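Cellulosomal scaffoldin (Acetivibrio cellulolyticus, PDB 3ZUC) binds crystalline cellulose through this family 3b carbohydrate-binding module, one part of the large scaffoldin on which the bacterial cellulosome is assembled. Local coordinates at residues K7-N12 and R27-G32. Residues are numbered along the deposited sequence; the frame is centred on the assembly and turned at random.
Sequences KVEFFN and RLTNTG
K7, V8 and E9 pair with T29, L28 and R27 as neighbouring antiparallel strands in one five-stranded sheet of the CBM3 beta-sandwich, where strand 24-30 lies between 6-12 and 102-112. K7–T29 and E9–R27 are hydrogen-bonded pairs, each closed by two backbone bonds, and V8–L28 between them is a non-hydrogen-bonded pair. On the buried face V8 and L28 lie side by side, V8 CG1 and CG2 each 4.1 Å from L28 CD2. The other face carries the polar side chains of this strand pair, K7, E9, R27 and T29. Here R27 grips E9 side-on, NE giving its proton to OE1 at 2.9 Å and NH2 giving one to OE2 at 3.0 Å. The R27 chain runs out with CG anti to the backbone N (chi1 -179°) and turns at chi3 (66°), which sets NE beside the carboxylate. Both acceptors lie close to the guanidinium plane, but the carboxylate is turned 39° from it, and NE meets OE1 from above the carboxylate plane. Y133 packs against both residues of the pair. Just past the end of strand 24-30, T31 CG2 touches K7 CB at 3.8 Å. A water between the strands ties the salt bridge to the backbone, hydrogen-bonded to E9 OE1, R27 O and T29 OG1, the last 2.6 Å from the water oxygen.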
# COMPACT_ATOMS: atom_id res chain seq x y z
N LYS A 7 -6.78 -5.76 9.71
CA LYS A 7 -6.67 -4.37 10.08
C LYS A 7 -5.43 -3.79 9.38
O LYS A 7 -4.36 -4.41 9.38
CB LYS A 7 -6.53 -4.26 11.60
CG LYS A 7 -6.39 -2.85 12.12
CD LYS A 7 -6.41 -2.83 13.63
CE LYS A 7 -5.08 -2.34 14.20
NZ LYS A 7 -5.02 -2.33 15.70
N VAL A 8 -5.58 -2.59 8.83
CA VAL A 8 -4.54 -1.96 8.05
C VAL A 8 -4.15 -0.65 8.70
O VAL A 8 -4.99 0.23 8.93
CB VAL A 8 -5.01 -1.72 6.60
CG1 VAL A 8 -3.89 -1.11 5.78
CG2 VAL A 8 -5.49 -3.03 5.98
N GLU A 9 -2.88 -0.52 9.03
CA GLU A 9 -2.31 0.72 9.52
C GLU A 9 -1.24 1.17 8.51
O GLU A 9 -0.71 0.36 7.73
CB GLU A 9 -1.66 0.51 10.88
CG GLU A 9 -2.59 0.09 11.99
CD GLU A 9 -1.76 -0.41 13.15
OE1 GLU A 9 -1.37 -1.59 13.14
OE2 GLU A 9 -1.41 0.40 14.03
N PHE A 10 -0.89 2.45 8.56
CA PHE A 10 -0.08 3.02 7.52
C PHE A 10 0.65 4.26 8.02
O PHE A 10 0.12 5.00 8.86
CB PHE A 10 -1.00 3.45 6.34
CG PHE A 10 -0.23 3.98 5.15
CD1 PHE A 10 0.38 3.10 4.27
CD2 PHE A 10 -0.06 5.33 4.96
CE1 PHE A 10 1.16 3.56 3.24
CE2 PHE A 10 0.72 5.79 3.91
CZ PHE A 10 1.32 4.89 3.08
N PHE A 11 1.82 4.54 7.44
CA PHE A 11 2.40 5.88 7.44
C PHE A 11 3.40 5.97 6.30
O PHE A 11 3.77 4.97 5.68
CB PHE A 11 3.01 6.30 8.80
CG PHE A 11 4.32 5.64 9.18
CD1 PHE A 11 4.36 4.33 9.63
CD2 PHE A 11 5.49 6.36 9.18
CE1 PHE A 11 5.54 3.74 10.05
CE2 PHE A 11 6.69 5.78 9.59
CZ PHE A 11 6.71 4.48 10.04
N ASN A 12 3.81 7.20 6.00
CA ASN A 12 4.80 7.48 4.99
C ASN A 12 6.17 7.67 5.62
O ASN A 12 6.32 8.52 6.52
CB ASN A 12 4.45 8.78 4.24
CG ASN A 12 3.23 8.62 3.35
OD1 ASN A 12 2.09 8.82 3.77
ND2 ASN A 12 3.46 8.20 2.11
N ARG A 27 1.21 -1.77 8.03
CA ARG A 27 1.20 -2.84 9.02
C ARG A 27 -0.15 -3.52 8.92
O ARG A 27 -1.19 -2.87 9.04
CB ARG A 27 1.46 -2.34 10.44
CG ARG A 27 1.48 -3.49 11.46
CD ARG A 27 2.19 -3.11 12.74
NE ARG A 27 1.47 -2.08 13.45
CZ ARG A 27 1.98 -1.40 14.47
NH1 ARG A 27 3.23 -1.64 14.86
NH2 ARG A 27 1.25 -0.49 15.07
N LEU A 28 -0.12 -4.82 8.67
CA LEU A 28 -1.31 -5.62 8.49
C LEU A 28 -1.46 -6.54 9.68
O LEU A 28 -0.53 -7.28 10.00
CB LEU A 28 -1.19 -6.47 7.23
CG LEU A 28 -0.80 -5.72 5.95
CD1 LEU A 28 -0.72 -6.70 4.79
CD2 LEU A 28 -1.70 -4.52 5.66
N THR A 29 -2.63 -6.53 10.32
CA THR A 29 -2.89 -7.35 11.50
C THR A 29 -4.08 -8.25 11.26
O THR A 29 -5.14 -7.78 10.84
CB THR A 29 -3.15 -6.48 12.74
OG1 THR A 29 -2.04 -5.60 12.96
CG2 THR A 29 -3.34 -7.34 14.00
N ASN A 30 -3.89 -9.54 11.52
CA ASN A 30 -5.01 -10.47 11.52
C ASN A 30 -5.70 -10.39 12.88
O ASN A 30 -5.14 -10.84 13.86
CB ASN A 30 -4.51 -11.88 11.23
CG ASN A 30 -5.62 -12.89 11.16
OD1 ASN A 30 -6.77 -12.61 11.50
ND2 ASN A 30 -5.29 -14.08 10.71
N THR A 31 -6.87 -9.77 12.92
CA THR A 31 -7.58 -9.56 14.18
C THR A 31 -8.55 -10.69 14.49
O THR A 31 -9.33 -10.60 15.44
CB THR A 31 -8.35 -8.23 14.15
OG1 THR A 31 -9.33 -8.26 13.12
CG2 THR A 31 -7.41 -7.08 13.91
N GLY A 32 -8.54 -11.73 13.68
CA GLY A 32 -9.44 -12.85 13.87
C GLY A 32 -8.72 -14.10 14.33
O GLY A 32 -7.53 -14.10 14.62
O HOH W 1 -2.50 -3.41 11.59